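Local coordinates for deseasin MCP-01 (Pseudoalteromonas sp., PDB 3VV3), which hydrolyses peptide bonds as a collagen-degrading serine protease of the subtilisin family, with calcium ions bound to its catalytic domain, at residues Arg8-Gly14 with Pro250-Leu255; Asp43-Ile49 with Asn165-Asn171; Ala192-Phe196 with Thr292-Lys296; Arg231-Ser235 with Asn306-Lys312; Gln239-Thr243 with Gly311-Ala315. All coordinates share one frame; numbering follows the deposited sequence.

Contact 1: Arg8-Gly14 with Pro250-Leu255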
# COMPACT_ATOMS: atom_id res chain seq x y z
N ARG A 8 -10.53 -18.38 10.36
CA ARG A 8 -10.11 -17.87 9.05
C ARG A 8 -8.92 -18.63 8.49
O ARG A 8 -8.32 -18.22 7.49
CB ARG A 8 -9.78 -16.37 9.13
CG ARG A 8 -10.93 -15.47 9.58
CD ARG A 8 -12.10 -15.48 8.60
NE ARG A 8 -11.76 -14.96 7.27
CZ ARG A 8 -11.81 -13.68 6.93
NH1 ARG A 8 -12.16 -12.75 7.81
NH2 ARG A 8 -11.49 -13.31 5.69
N PHE A 9 -8.57 -19.75 9.11
CA PHE A 9 -7.38 -20.49 8.68
C PHE A 9 -7.34 -20.80 7.20
O PHE A 9 -6.29 -20.70 6.58
CB PHE A 9 -7.18 -21.80 9.44
CG PHE A 9 -5.90 -22.49 9.05
CD1 PHE A 9 -4.69 -22.05 9.56
CD2 PHE A 9 -5.90 -23.54 8.14
CE1 PHE A 9 -3.51 -22.66 9.19
CE2 PHE A 9 -4.72 -24.15 7.76
CZ PHE A 9 -3.51 -23.70 8.29
N ASP A 10 -8.47 -21.20 6.63
CA ASP A 10 -8.49 -21.65 5.23
C ASP A 10 -8.18 -20.54 4.22
O ASP A 10 -7.88 -20.83 3.06
CB ASP A 10 -9.83 -22.32 4.90
CG ASP A 10 -9.98 -23.68 5.56
OD1 ASP A 10 -8.98 -24.23 6.08
OD2 ASP A 10 -11.12 -24.21 5.56
N ASP A 11 -8.26 -19.29 4.66
CA ASP A 11 -7.93 -18.15 3.79
C ASP A 11 -6.43 -17.90 3.73
O ASP A 11 -5.95 -17.12 2.90
CB ASP A 11 -8.65 -16.89 4.26
CG ASP A 11 -10.15 -16.97 4.08
OD1 ASP A 11 -10.58 -17.53 3.06
OD2 ASP A 11 -10.90 -16.49 4.95
N LEU A 12 -5.69 -18.55 4.63
CA LEU A 12 -4.24 -18.37 4.74
C LEU A 12 -3.47 -19.29 3.80
O LEU A 12 -2.79 -20.23 4.24
CB LEU A 12 -3.79 -18.57 6.19
CG LEU A 12 -4.48 -17.62 7.17
CD1 LEU A 12 -4.10 -17.95 8.63
CD2 LEU A 12 -4.17 -16.14 6.85
N TRP A 13 -3.54 -19.03 2.50
CA TRP A 13 -2.93 -19.94 1.53
C TRP A 13 -1.40 -20.01 1.72
O TRP A 13 -0.78 -21.05 1.49
CB TRP A 13 -3.28 -19.51 0.10
CG TRP A 13 -2.63 -18.22 -0.30
CD1 TRP A 13 -3.16 -16.96 -0.24
CD2 TRP A 13 -1.30 -18.07 -0.79
NE1 TRP A 13 -2.24 -16.04 -0.69
CE2 TRP A 13 -1.09 -16.70 -1.04
CE3 TRP A 13 -0.26 -18.97 -1.07
CZ2 TRP A 13 0.12 -16.20 -1.53
CZ3 TRP A 13 0.93 -18.48 -1.56
CH2 TRP A 13 1.11 -17.11 -1.79
N GLY A 14 -0.80 -18.91 2.16
CA GLY A 14 0.64 -18.87 2.34
C GLY A 14 1.13 -19.89 3.36
O GLY A 14 2.25 -20.40 3.26
N PRO A 250 5.36 -15.85 0.47
CA PRO A 250 4.01 -15.41 0.09
C PRO A 250 3.71 -13.95 0.47
O PRO A 250 3.81 -13.55 1.64
CB PRO A 250 3.10 -16.37 0.86
CG PRO A 250 3.91 -17.61 1.00
CD PRO A 250 5.32 -17.11 1.25
N GLY A 251 3.31 -13.16 -0.53
CA GLY A 251 2.94 -11.78 -0.29
C GLY A 251 1.73 -11.30 -1.07
O GLY A 251 1.31 -10.16 -0.91
N SER A 252 1.17 -12.16 -1.92
CA SER A 252 -0.01 -11.81 -2.72
C SER A 252 -1.29 -12.26 -2.03
O SER A 252 -1.51 -13.47 -1.84
CB SER A 252 0.06 -12.46 -4.11
OG SER A 252 1.13 -11.95 -4.88
N GLY A 253 -2.14 -11.31 -1.66
CA GLY A 253 -3.43 -11.62 -1.07
C GLY A 253 -3.30 -12.28 0.29
O GLY A 253 -3.77 -13.41 0.50
N ILE A 254 -2.66 -11.58 1.22
CA ILE A 254 -2.44 -12.12 2.56
C ILE A 254 -3.43 -11.55 3.57
O ILE A 254 -3.47 -10.33 3.82
CB ILE A 254 -0.99 -11.85 3.04
CG1 ILE A 254 0.04 -12.38 2.02
CG2 ILE A 254 -0.77 -12.45 4.45
CD1 ILE A 254 -0.09 -13.86 1.69
N LEU A 255 -4.25 -12.42 4.15
CA LEU A 255 -5.19 -12.03 5.19
C LEU A 255 -4.48 -11.98 6.53
O LEU A 255 -3.74 -12.90 6.88
CB LEU A 255 -6.33 -13.05 5.26
CG LEU A 255 -7.38 -12.81 6.35
CD1 LEU A 255 -8.20 -11.56 6.06
CD2 LEU A 255 -8.29 -14.02 6.50
O HOH W 1 -4.13 -15.10 2.82
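The N-terminal arm of this subtilase, with an inverse gamma turn centred on Leu12, packs Trp13 against the turn that leads from the outer strand 247-250 of the parallel sheet into the hairpin 254-258/262-266, and Arg8 and Leu12 against Leu255 at the start of strand 254-258. Trp13 carries the polar link. Its single indole N-H is shared between two successive carbonyls: NE1 lies 2.9 Å from Ser252 O, which sits at the edge of the ring in its plane and is met nearly along the C=O axis (165°), while the bond to Gly253 O is weak. The ring reaches this turn because CG stands between the backbone N and the carbonyl carbon (chi1 69°), and the far end of the indole, CH2, comes 3.4 Å from Pro250 CB. Replacing Trp13 by an alanine would probably leave Ser252 O without its indole donor and open a gap over Pro250 and Ile254 CD1. Beside it, Gly14 suits its place because a CB there would collide with Pro250 CB. At the other end, Leu255 CD2 rests over one face of the Arg8 guanidinium, 3.4 Å from NH2. Asp11 is likely to keep that flat group from turning: its OD2 lies in the guanidinium plane, 2.9 Å from Arg8 NE. A water completes the seam, donating to Asp11 O and Gly253 O and accepting from Leu255 N. Beneath the turn, helix 269-284 presents Met271 and His275 to Ile254, and strand 262-266 flanks Leu255 through Tyr263 and Thr265.

Contact 2: Asp43-Ile49 with Asn165-Asn171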
# COMPACT_ATOMS: atom_id res chain seq x y z
N ASP A 43 9.18 -16.96 24.47
CA ASP A 43 10.53 -16.55 24.82
C ASP A 43 11.33 -15.99 23.65
O ASP A 43 12.37 -15.37 23.85
CB ASP A 43 11.30 -17.71 25.45
CG ASP A 43 11.01 -17.86 26.93
OD1 ASP A 43 10.41 -16.93 27.52
OD2 ASP A 43 11.38 -18.89 27.50
N VAL A 44 10.84 -16.22 22.44
CA VAL A 44 11.45 -15.63 21.24
C VAL A 44 10.81 -14.29 20.96
O VAL A 44 9.59 -14.19 20.86
CB VAL A 44 11.28 -16.56 20.01
CG1 VAL A 44 11.82 -15.89 18.75
CG2 VAL A 44 11.98 -17.89 20.24
N VAL A 45 11.62 -13.24 20.83
CA VAL A 45 11.08 -11.90 20.67
C VAL A 45 11.37 -11.39 19.27
O VAL A 45 12.49 -11.48 18.78
CB VAL A 45 11.68 -10.94 21.72
CG1 VAL A 45 11.00 -9.58 21.63
CG2 VAL A 45 11.52 -11.53 23.12
N VAL A 46 10.34 -10.86 18.61
CA VAL A 46 10.50 -10.29 17.28
C VAL A 46 10.12 -8.82 17.31
O VAL A 46 9.06 -8.46 17.83
CB VAL A 46 9.61 -11.01 16.25
CG1 VAL A 46 9.79 -10.39 14.86
CG2 VAL A 46 9.93 -12.50 16.19
N GLY A 47 10.96 -7.97 16.74
CA GLY A 47 10.65 -6.55 16.68
C GLY A 47 10.01 -6.19 15.35
O GLY A 47 10.48 -6.62 14.30
N VAL A 48 8.93 -5.40 15.41
CA VAL A 48 8.28 -4.92 14.19
C VAL A 48 8.44 -3.41 14.11
O VAL A 48 7.93 -2.68 14.97
CB VAL A 48 6.78 -5.30 14.16
CG1 VAL A 48 6.08 -4.66 12.96
CG2 VAL A 48 6.62 -6.82 14.14
N ILE A 49 9.17 -2.96 13.09
CA ILE A 49 9.42 -1.53 12.88
C ILE A 49 8.52 -1.05 11.75
O ILE A 49 8.70 -1.41 10.58
CB ILE A 49 10.92 -1.30 12.56
CG1 ILE A 49 11.78 -1.80 13.74
CG2 ILE A 49 11.18 0.18 12.24
CD1 ILE A 49 13.32 -1.73 13.51
N ASN A 165 15.57 -11.58 24.47
CA ASN A 165 15.89 -12.58 23.45
C ASN A 165 15.36 -12.18 22.07
O ASN A 165 14.59 -12.91 21.45
CB ASN A 165 15.36 -13.95 23.86
CG ASN A 165 15.86 -15.06 22.96
OD1 ASN A 165 16.97 -15.00 22.42
ND2 ASN A 165 15.04 -16.09 22.79
N LEU A 166 15.81 -11.03 21.60
CA LEU A 166 15.32 -10.43 20.37
C LEU A 166 16.39 -10.53 19.28
O LEU A 166 17.40 -9.83 19.34
CB LEU A 166 14.98 -8.96 20.65
CG LEU A 166 14.27 -8.12 19.59
CD1 LEU A 166 13.84 -6.82 20.24
CD2 LEU A 166 15.18 -7.84 18.40
N ARG A 167 16.17 -11.41 18.30
CA ARG A 167 17.16 -11.64 17.25
C ARG A 167 16.60 -11.51 15.84
O ARG A 167 17.28 -11.85 14.88
CB ARG A 167 17.81 -13.02 17.42
CG ARG A 167 18.63 -13.13 18.71
CD ARG A 167 19.50 -14.37 18.69
NE ARG A 167 20.34 -14.39 17.50
CZ ARG A 167 20.93 -15.47 17.02
NH1 ARG A 167 20.80 -16.64 17.64
NH2 ARG A 167 21.66 -15.39 15.92
N VAL A 168 15.37 -11.01 15.73
CA VAL A 168 14.73 -10.84 14.43
C VAL A 168 14.00 -9.51 14.36
O VAL A 168 13.23 -9.18 15.27
CB VAL A 168 13.70 -11.96 14.12
CG1 VAL A 168 13.06 -11.72 12.74
CG2 VAL A 168 14.35 -13.35 14.18
N LEU A 169 14.27 -8.74 13.31
CA LEU A 169 13.54 -7.50 13.05
C LEU A 169 12.81 -7.61 11.73
O LEU A 169 13.38 -8.04 10.72
CB LEU A 169 14.49 -6.30 13.00
CG LEU A 169 15.18 -5.98 14.31
CD1 LEU A 169 16.18 -4.84 14.09
CD2 LEU A 169 14.13 -5.61 15.36
N ASN A 170 11.54 -7.21 11.75
CA ASN A 170 10.74 -7.15 10.54
C ASN A 170 10.67 -5.72 10.02
O ASN A 170 10.23 -4.80 10.73
CB ASN A 170 9.33 -7.66 10.83
CG ASN A 170 8.48 -7.71 9.58
OD1 ASN A 170 7.88 -6.71 9.18
ND2 ASN A 170 8.45 -8.86 8.95
N ASN A 171 11.12 -5.53 8.78
CA ASN A 171 11.15 -4.20 8.18
C ASN A 171 10.39 -4.16 6.87
O ASN A 171 10.98 -4.25 5.78
CB ASN A 171 12.60 -3.76 7.98
CG ASN A 171 13.38 -3.77 9.28
OD1 ASN A 171 14.03 -4.76 9.62
ND2 ASN A 171 13.28 -2.68 10.02
O HOH W 2 14.28 -13.40 17.82
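Gly47 O takes the shortest direct bond of this contact: Asn170 N donates to it over 2.8 Å, almost straight at 173°, and the CA-H of Leu169 also approaches the same oxygen. The two strands, 45-50 and 166-171, are neighbours in the central parallel sheet of the subtilisin-like alpha/beta fold, the directions of their short segments inclined at 23° to each other. Gly47 N in turn donates a hydrogen bond to Val168 O at 3.0 Å, and Ile49 N to Asn170 O at 3.2 Å, each carbonyl being met nearly head-on. Nearer the start of the strands, the amide of Asn165 extends the pairing: its ND2 bonds to Asp43 O at 3.0 Å, approaching from above the carbonyl plane.

Beta-branched residues suit these extended backbones. Val46 and Val168 lie side by side, pointing the same way toward the face that carries Val48 and Asn170, with CG1 of each 4.1 Å apart. That face is covered by helices 105-114 and 269-284, and there the buried Asn170 OD1 is satisfied by Ser172. On the reverse face Leu166 crosses Val45 at about a right angle, and helix 146-161 packs above through Met156. Glycine suits Gly47 because Leu169, with CG beside its backbone N (chi1 -66°), swings CD2 to 3.8 Å from Gly47 CA, where a CB would collide. At Arg167 a water spans the gap between the strands: lying 2.8 Å from Val45 O, it donates to that oxygen and accepts from Arg167 N.

Contact 3: Ala192-Phe196 with Thr292-Lys296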
# COMPACT_ATOMS: atom_id res chain seq x y z
N ALA A 192 24.94 -7.33 17.50
CA ALA A 192 24.03 -7.81 18.54
C ALA A 192 23.34 -9.14 18.19
O ALA A 192 22.48 -9.61 18.94
CB ALA A 192 22.99 -6.74 18.88
N ASP A 193 23.70 -9.72 17.05
CA ASP A 193 23.16 -11.00 16.58
C ASP A 193 21.70 -10.92 16.16
O ASP A 193 20.92 -11.84 16.42
CB ASP A 193 23.38 -12.11 17.61
CG ASP A 193 24.84 -12.29 17.98
OD1 ASP A 193 25.70 -12.31 17.08
OD2 ASP A 193 25.14 -12.42 19.19
N ILE A 194 21.35 -9.84 15.47
CA ILE A 194 19.98 -9.62 15.02
C ILE A 194 19.89 -9.75 13.50
O ILE A 194 20.73 -9.23 12.77
CB ILE A 194 19.49 -8.23 15.46
CG1 ILE A 194 19.50 -8.14 16.99
CG2 ILE A 194 18.08 -7.95 14.91
CD1 ILE A 194 19.16 -6.76 17.53
N LEU A 195 18.87 -10.48 13.05
CA LEU A 195 18.60 -10.65 11.62
C LEU A 195 17.64 -9.55 11.19
O LEU A 195 16.60 -9.36 11.81
CB LEU A 195 17.96 -12.01 11.39
CG LEU A 195 17.57 -12.38 9.96
CD1 LEU A 195 18.82 -12.72 9.16
CD2 LEU A 195 16.61 -13.57 9.99
N PHE A 196 17.99 -8.84 10.12
CA PHE A 196 17.25 -7.67 9.66
C PHE A 196 16.53 -8.06 8.38
O PHE A 196 17.12 -8.05 7.31
CB PHE A 196 18.24 -6.51 9.38
CG PHE A 196 17.58 -5.17 9.08
CD1 PHE A 196 17.09 -4.88 7.82
CD2 PHE A 196 17.49 -4.20 10.07
CE1 PHE A 196 16.50 -3.65 7.55
CE2 PHE A 196 16.90 -2.97 9.82
CZ PHE A 196 16.40 -2.69 8.56
N THR A 292 23.62 -15.45 13.30
CA THR A 292 22.70 -14.73 12.42
C THR A 292 22.87 -15.16 10.97
O THR A 292 21.89 -15.40 10.25
CB THR A 292 22.93 -13.22 12.53
OG1 THR A 292 22.72 -12.81 13.89
CG2 THR A 292 21.97 -12.45 11.63
N LEU A 293 24.12 -15.26 10.54
CA LEU A 293 24.41 -15.67 9.18
C LEU A 293 23.96 -17.11 8.91
O LEU A 293 23.47 -17.42 7.82
CB LEU A 293 25.91 -15.53 8.89
CG LEU A 293 26.36 -15.96 7.50
CD1 LEU A 293 25.65 -15.16 6.42
CD2 LEU A 293 27.88 -15.83 7.36
N GLU A 294 24.12 -17.99 9.88
CA GLU A 294 23.64 -19.37 9.72
C GLU A 294 22.13 -19.40 9.58
O GLU A 294 21.60 -20.14 8.75
CB GLU A 294 24.08 -20.24 10.91
CG GLU A 294 25.54 -20.64 10.86
CD GLU A 294 26.01 -21.33 12.14
OE1 GLU A 294 25.35 -21.17 13.19
OE2 GLU A 294 27.04 -22.02 12.08
N LEU A 295 21.46 -18.60 10.40
CA LEU A 295 20.00 -18.47 10.33
C LEU A 295 19.56 -17.99 8.95
O LEU A 295 18.65 -18.56 8.34
CB LEU A 295 19.52 -17.49 11.41
CG LEU A 295 18.02 -17.25 11.48
CD1 LEU A 295 17.27 -18.56 11.64
CD2 LEU A 295 17.68 -16.30 12.64
N LYS A 296 20.20 -16.93 8.48
CA LYS A 296 19.87 -16.36 7.18
C LYS A 296 20.05 -17.39 6.08
O LYS A 296 19.15 -17.59 5.26
CB LYS A 296 20.74 -15.13 6.90
CG LYS A 296 20.61 -14.62 5.46
CD LYS A 296 21.41 -13.33 5.26
CE LYS A 296 21.55 -12.97 3.78
NZ LYS A 296 22.38 -11.75 3.62
O HOH W 3 25.60 -14.02 15.01
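Two first torsions bring Leu195 and Thr292 together. In Leu195, CG is trans to the backbone N (chi1 179°), which extends the isobutyl group toward the helix; in Thr292, OG1 sits beside its own backbone N (chi1 -60°), leaving CG2 to face the strand. Thr292 CG2 thereby comes 3.8 Å from Leu195 CA. The two methyls of Leu195 divide the helix surface between them: CD1 meets Lys296 CB at 3.8 Å, while CD2 meets Leu295 CD2 at 4.0 Å. A branched apolar side chain suits this position, since it meets Thr292, Leu295 and Lys296, which occupy one side of a helical turn. Here helix 292-301 packs on the start of strand 195-199 of the parallel sheet, just where helix 180-191 ends in a Schellman motif with Asp193 at positive phi (69°). Past that turn Asp193 reaches the first turn of helix 292-301 through water, which donates to OD1 and accepts from Thr292 N 3.0 Å away. Arg167 of the adjacent strand donates to Asp193 O, and weakly to Thr292 OG1. Lys296 offers only its aliphatic root to Leu195; its chain runs on extended, and NZ bonds to the backbone oxygens of Asp220 and Val222.

Contact 4: Arg231-Ser235 with Asn306-Lys312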
# COMPACT_ATOMS: atom_id res chain seq x y z
N ARG A 231 0.19 -19.32 -6.90
CA ARG A 231 0.61 -20.25 -7.94
C ARG A 231 2.12 -20.48 -7.89
O ARG A 231 2.70 -21.12 -8.77
CB ARG A 231 0.21 -19.76 -9.34
CG ARG A 231 -1.29 -19.80 -9.63
CD ARG A 231 -2.01 -18.64 -8.95
NE ARG A 231 -1.84 -17.38 -9.68
CZ ARG A 231 -1.96 -16.18 -9.13
NH1 ARG A 231 -2.22 -16.06 -7.84
NH2 ARG A 231 -1.80 -15.08 -9.87
N ASP A 232 2.75 -19.95 -6.84
CA ASP A 232 4.21 -19.97 -6.71
C ASP A 232 4.93 -19.17 -7.81
O ASP A 232 6.13 -19.37 -8.01
CB ASP A 232 4.76 -21.41 -6.61
CG ASP A 232 5.17 -21.79 -5.19
OD1 ASP A 232 5.17 -20.91 -4.30
OD2 ASP A 232 5.49 -22.98 -4.96
N ASN A 233 4.23 -18.26 -8.49
CA ASN A 233 4.90 -17.30 -9.36
C ASN A 233 5.58 -16.28 -8.48
O ASN A 233 5.24 -16.16 -7.30
CB ASN A 233 3.92 -16.47 -10.21
CG ASN A 233 2.98 -17.32 -11.06
OD1 ASN A 233 3.39 -18.26 -11.74
ND2 ASN A 233 1.70 -16.93 -11.07
N MET A 234 6.51 -15.52 -9.04
CA MET A 234 6.88 -14.28 -8.37
C MET A 234 5.72 -13.32 -8.58
O MET A 234 5.20 -13.18 -9.69
CB MET A 234 8.18 -13.69 -8.93
CG MET A 234 8.58 -12.38 -8.26
SD MET A 234 10.25 -11.83 -8.68
CE MET A 234 10.01 -11.29 -10.37
N SER A 235 5.27 -12.69 -7.50
CA SER A 235 4.13 -11.78 -7.58
C SER A 235 4.41 -10.75 -8.65
O SER A 235 5.52 -10.27 -8.76
CB SER A 235 3.94 -11.08 -6.23
OG SER A 235 3.75 -12.04 -5.20
N ASN A 306 12.45 -22.57 -6.84
CA ASN A 306 11.36 -21.87 -7.47
C ASN A 306 11.77 -21.35 -8.85
O ASN A 306 12.71 -20.58 -8.98
CB ASN A 306 10.90 -20.72 -6.56
CG ASN A 306 9.69 -19.99 -7.09
OD1 ASN A 306 9.80 -19.16 -7.99
ND2 ASN A 306 8.52 -20.28 -6.53
N ALA A 307 11.07 -21.81 -9.89
CA ALA A 307 11.42 -21.45 -11.26
C ALA A 307 11.41 -19.93 -11.49
O ALA A 307 12.28 -19.40 -12.18
CB ALA A 307 10.49 -22.15 -12.25
N ALA A 308 10.42 -19.25 -10.92
CA ALA A 308 10.28 -17.81 -11.11
C ALA A 308 11.37 -17.01 -10.40
O ALA A 308 11.82 -15.97 -10.90
CB ALA A 308 8.90 -17.34 -10.65
N LEU A 309 11.80 -17.49 -9.24
CA LEU A 309 12.81 -16.78 -8.45
C LEU A 309 14.24 -17.12 -8.87
O LEU A 309 15.18 -16.40 -8.55
CB LEU A 309 12.61 -17.05 -6.96
CG LEU A 309 11.24 -16.59 -6.41
CD1 LEU A 309 10.98 -17.21 -5.05
CD2 LEU A 309 11.15 -15.08 -6.35
N ASN A 310 14.38 -18.23 -9.59
CA ASN A 310 15.69 -18.64 -10.09
C ASN A 310 16.27 -17.61 -11.05
O ASN A 310 15.64 -17.24 -12.04
CB ASN A 310 15.60 -20.00 -10.78
CG ASN A 310 16.94 -20.47 -11.31
OD1 ASN A 310 17.23 -20.36 -12.50
ND2 ASN A 310 17.76 -21.00 -10.42
N GLY A 311 17.49 -17.15 -10.76
CA GLY A 311 18.15 -16.16 -11.59
C GLY A 311 17.71 -14.74 -11.26
O GLY A 311 18.24 -13.78 -11.82
N LYS A 312 16.75 -14.62 -10.35
CA LYS A 312 16.25 -13.30 -9.97
C LYS A 312 16.45 -13.01 -8.48
O LYS A 312 16.03 -11.96 -7.98
CB LYS A 312 14.77 -13.16 -10.34
CG LYS A 312 14.51 -13.28 -11.84
CD LYS A 312 13.02 -13.26 -12.12
CE LYS A 312 12.74 -13.42 -13.61
NZ LYS A 312 13.20 -12.24 -14.39
O HOH W 4 7.64 -20.57 -10.12
O HOH W 5 8.74 -22.83 -4.97
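Met234 and Ala308 form the close-packed half of this contact between two surface loops, one linking strands 222-228 and 247-250, the other linking strands 304-305 and 317-318. Ala308 CB lies 3.4 Å from Met234 N, a spot that suits alanine because its methyl is set directly against the backbone. The long methionine chain, with CG and then SD extended (chi1 179°), runs obliquely past Leu309, bringing SD 4.1 Å from Leu309 CD2. An unbranched, flexible side chain fits this course: its bend at chi3 carries CE onward to Lys312 CD, 4.0 Å away, across which it lies at about a right angle.

The other half, around Asp232 and Asn306, is wetter. A single direct bond joins the loops there, Asn306 ND2 to Asp232 O at 3.0 Å, with the acceptor near the amide plane. Water fills in beside it: one molecule donates to Asp232 O and accepts from Ala308 N, and another accepts from Asn306 ND2 but only weakly reaches Asp232 OD2. The carboxylate has a stronger mate in Arg318, with which it forms a salt bridge; the Asp232 side chain also touches Ala27, in the loop whose Asp26, Asp28 and Asp30 bind calcium.

Asn306 also turns inward. Its OD1 lies 2.9 Å from Leu309 N, which meets it in the carbonyl plane on a lone pair, an Asx motif. With OD1 occupied by its own loop and ND2 by the facing one, the amide is gripped at both ends, which is likely to fix its rotation and so the spacing of the loops.

Contact 5: Gln239-Thr243 with Gly311-Ala315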
# COMPACT_ATOMS: atom_id res chain seq x y z
N GLN A 239 9.59 -6.56 -6.72
CA GLN A 239 10.94 -6.28 -7.17
C GLN A 239 11.78 -7.54 -6.96
O GLN A 239 11.36 -8.48 -6.27
CB GLN A 239 11.51 -5.05 -6.43
CG GLN A 239 10.95 -3.74 -7.01
CD GLN A 239 11.16 -2.52 -6.13
OE1 GLN A 239 12.30 -2.11 -5.85
NE2 GLN A 239 10.07 -1.92 -5.71
N TRP A 240 12.95 -7.60 -7.59
CA TRP A 240 13.82 -8.76 -7.49
C TRP A 240 15.26 -8.27 -7.59
O TRP A 240 15.49 -7.06 -7.67
CB TRP A 240 13.52 -9.78 -8.61
CG TRP A 240 13.82 -9.25 -9.98
CD1 TRP A 240 15.01 -9.35 -10.66
CD2 TRP A 240 12.94 -8.51 -10.83
NE1 TRP A 240 14.91 -8.72 -11.89
CE2 TRP A 240 13.65 -8.20 -12.01
CE3 TRP A 240 11.61 -8.08 -10.71
CZ2 TRP A 240 13.07 -7.49 -13.06
CZ3 TRP A 240 11.04 -7.37 -11.76
CH2 TRP A 240 11.77 -7.08 -12.92
N GLY A 241 16.22 -9.18 -7.54
CA GLY A 241 17.61 -8.80 -7.70
C GLY A 241 18.51 -10.01 -7.53
O GLY A 241 18.56 -10.60 -6.46
N LEU A 242 19.23 -10.38 -8.59
CA LEU A 242 20.08 -11.57 -8.55
C LEU A 242 21.06 -11.56 -7.36
O LEU A 242 21.31 -12.60 -6.74
CB LEU A 242 20.84 -11.74 -9.87
CG LEU A 242 21.86 -12.88 -9.95
CD1 LEU A 242 21.19 -14.24 -9.79
CD2 LEU A 242 22.60 -12.81 -11.28
N THR A 243 21.59 -10.39 -7.04
CA THR A 243 22.53 -10.28 -5.93
C THR A 243 21.95 -9.50 -4.75
O THR A 243 22.41 -9.65 -3.61
CB THR A 243 23.87 -9.64 -6.37
OG1 THR A 243 23.66 -8.28 -6.77
CG2 THR A 243 24.49 -10.42 -7.53
N GLY A 311 17.49 -17.15 -10.76
CA GLY A 311 18.15 -16.16 -11.59
C GLY A 311 17.71 -14.74 -11.26
O GLY A 311 18.24 -13.78 -11.82
N LYS A 312 16.75 -14.62 -10.35
CA LYS A 312 16.25 -13.30 -9.97
C LYS A 312 16.45 -13.01 -8.48
O LYS A 312 16.03 -11.96 -7.98
CB LYS A 312 14.77 -13.16 -10.34
CG LYS A 312 14.51 -13.28 -11.84
CD LYS A 312 13.02 -13.26 -12.12
CE LYS A 312 12.74 -13.42 -13.61
NZ LYS A 312 13.20 -12.24 -14.39
N THR A 313 17.08 -13.94 -7.78
CA THR A 313 17.39 -13.82 -6.36
C THR A 313 18.64 -14.64 -6.11
O THR A 313 19.03 -15.45 -6.96
CB THR A 313 16.27 -14.38 -5.46
OG1 THR A 313 15.99 -15.75 -5.81
CG2 THR A 313 14.99 -13.55 -5.59
N VAL A 314 19.29 -14.45 -4.96
CA VAL A 314 20.51 -15.22 -4.70
C VAL A 314 20.18 -16.72 -4.63
O VAL A 314 20.80 -17.53 -5.32
CB VAL A 314 21.22 -14.78 -3.40
CG1 VAL A 314 22.39 -15.72 -3.07
CG2 VAL A 314 21.73 -13.34 -3.51
N ALA A 315 19.20 -17.07 -3.81
CA ALA A 315 18.93 -18.48 -3.52
C ALA A 315 17.98 -19.14 -4.52
O ALA A 315 18.00 -20.35 -4.68
CB ALA A 315 18.38 -18.65 -2.10
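Loop 239-243, on the way to the outer strand 247-250 of the parallel sheet, is clasped to the hairpin loop 311-315 by a cation-pi pair, Trp240 with Lys312. Lys312 NZ stands 4.8 Å from the centroid of the five-membered ring of Trp240, over the face and only 19° off its normal. The amine gets there through a bend in the last torsion of the lysine (chi4 -68°), which folds NZ back above the indole after an extended run, while nearer the backbone Lys312 CB touches Trp240 CD1 at 3.8 Å. With a serine in place of Trp240, the lysine ammonium would probably lose its aromatic seat and the chain would be set free to swing into solvent.

The backbones meet beside this pair. Gly241 N donates to Lys312 O over 2.8 Å, and in return Thr313 CA approaches Gly241 O at 3.4 Å through its CA-H. On the flanks, apolar side chains lie against backbone carbonyls: Leu242 CD1 near Gly311 O, and Val314 CG2 3.3 Å from Leu242 O. Gly311 has a positive phi at which a CB would jam against the preceding carbonyl, hence the glycine. Thr313 points away from the facing loop, its OG1 bonded within its own hairpin to Leu309 O and Gly316 N. A backbone bond with a cation-pi pair alongside, and no strand pairing, joins two loops here: the edge of the subtilisin-like core and its C-terminal hairpin 304-305/317-318.

From the N terminus, residues 8-14 open contact 1, the longest closure, which ends only at 250-255. Contact 2 begins and finishes within that span, joining two neighbouring strands of the central sheet. Contacts 3, 4 and 5 then open in turn, at 192-196, 231-235 and 239-243, before contact 1 closes, and all three close after it, so each crosses it. Contact 3 also crosses contacts 4 and 5, which end on the same stretch. Contacts 2 and 3 touch through adjacent strands, Arg167 O meeting Leu195 N. Contacts 4 and 5 share Gly311 and Lys312, while Ser235 and Ser252 connect contact 4 to contact 1. Together they tie the N-terminal arm, sheet, helix 292-301 and C-terminal hairpin.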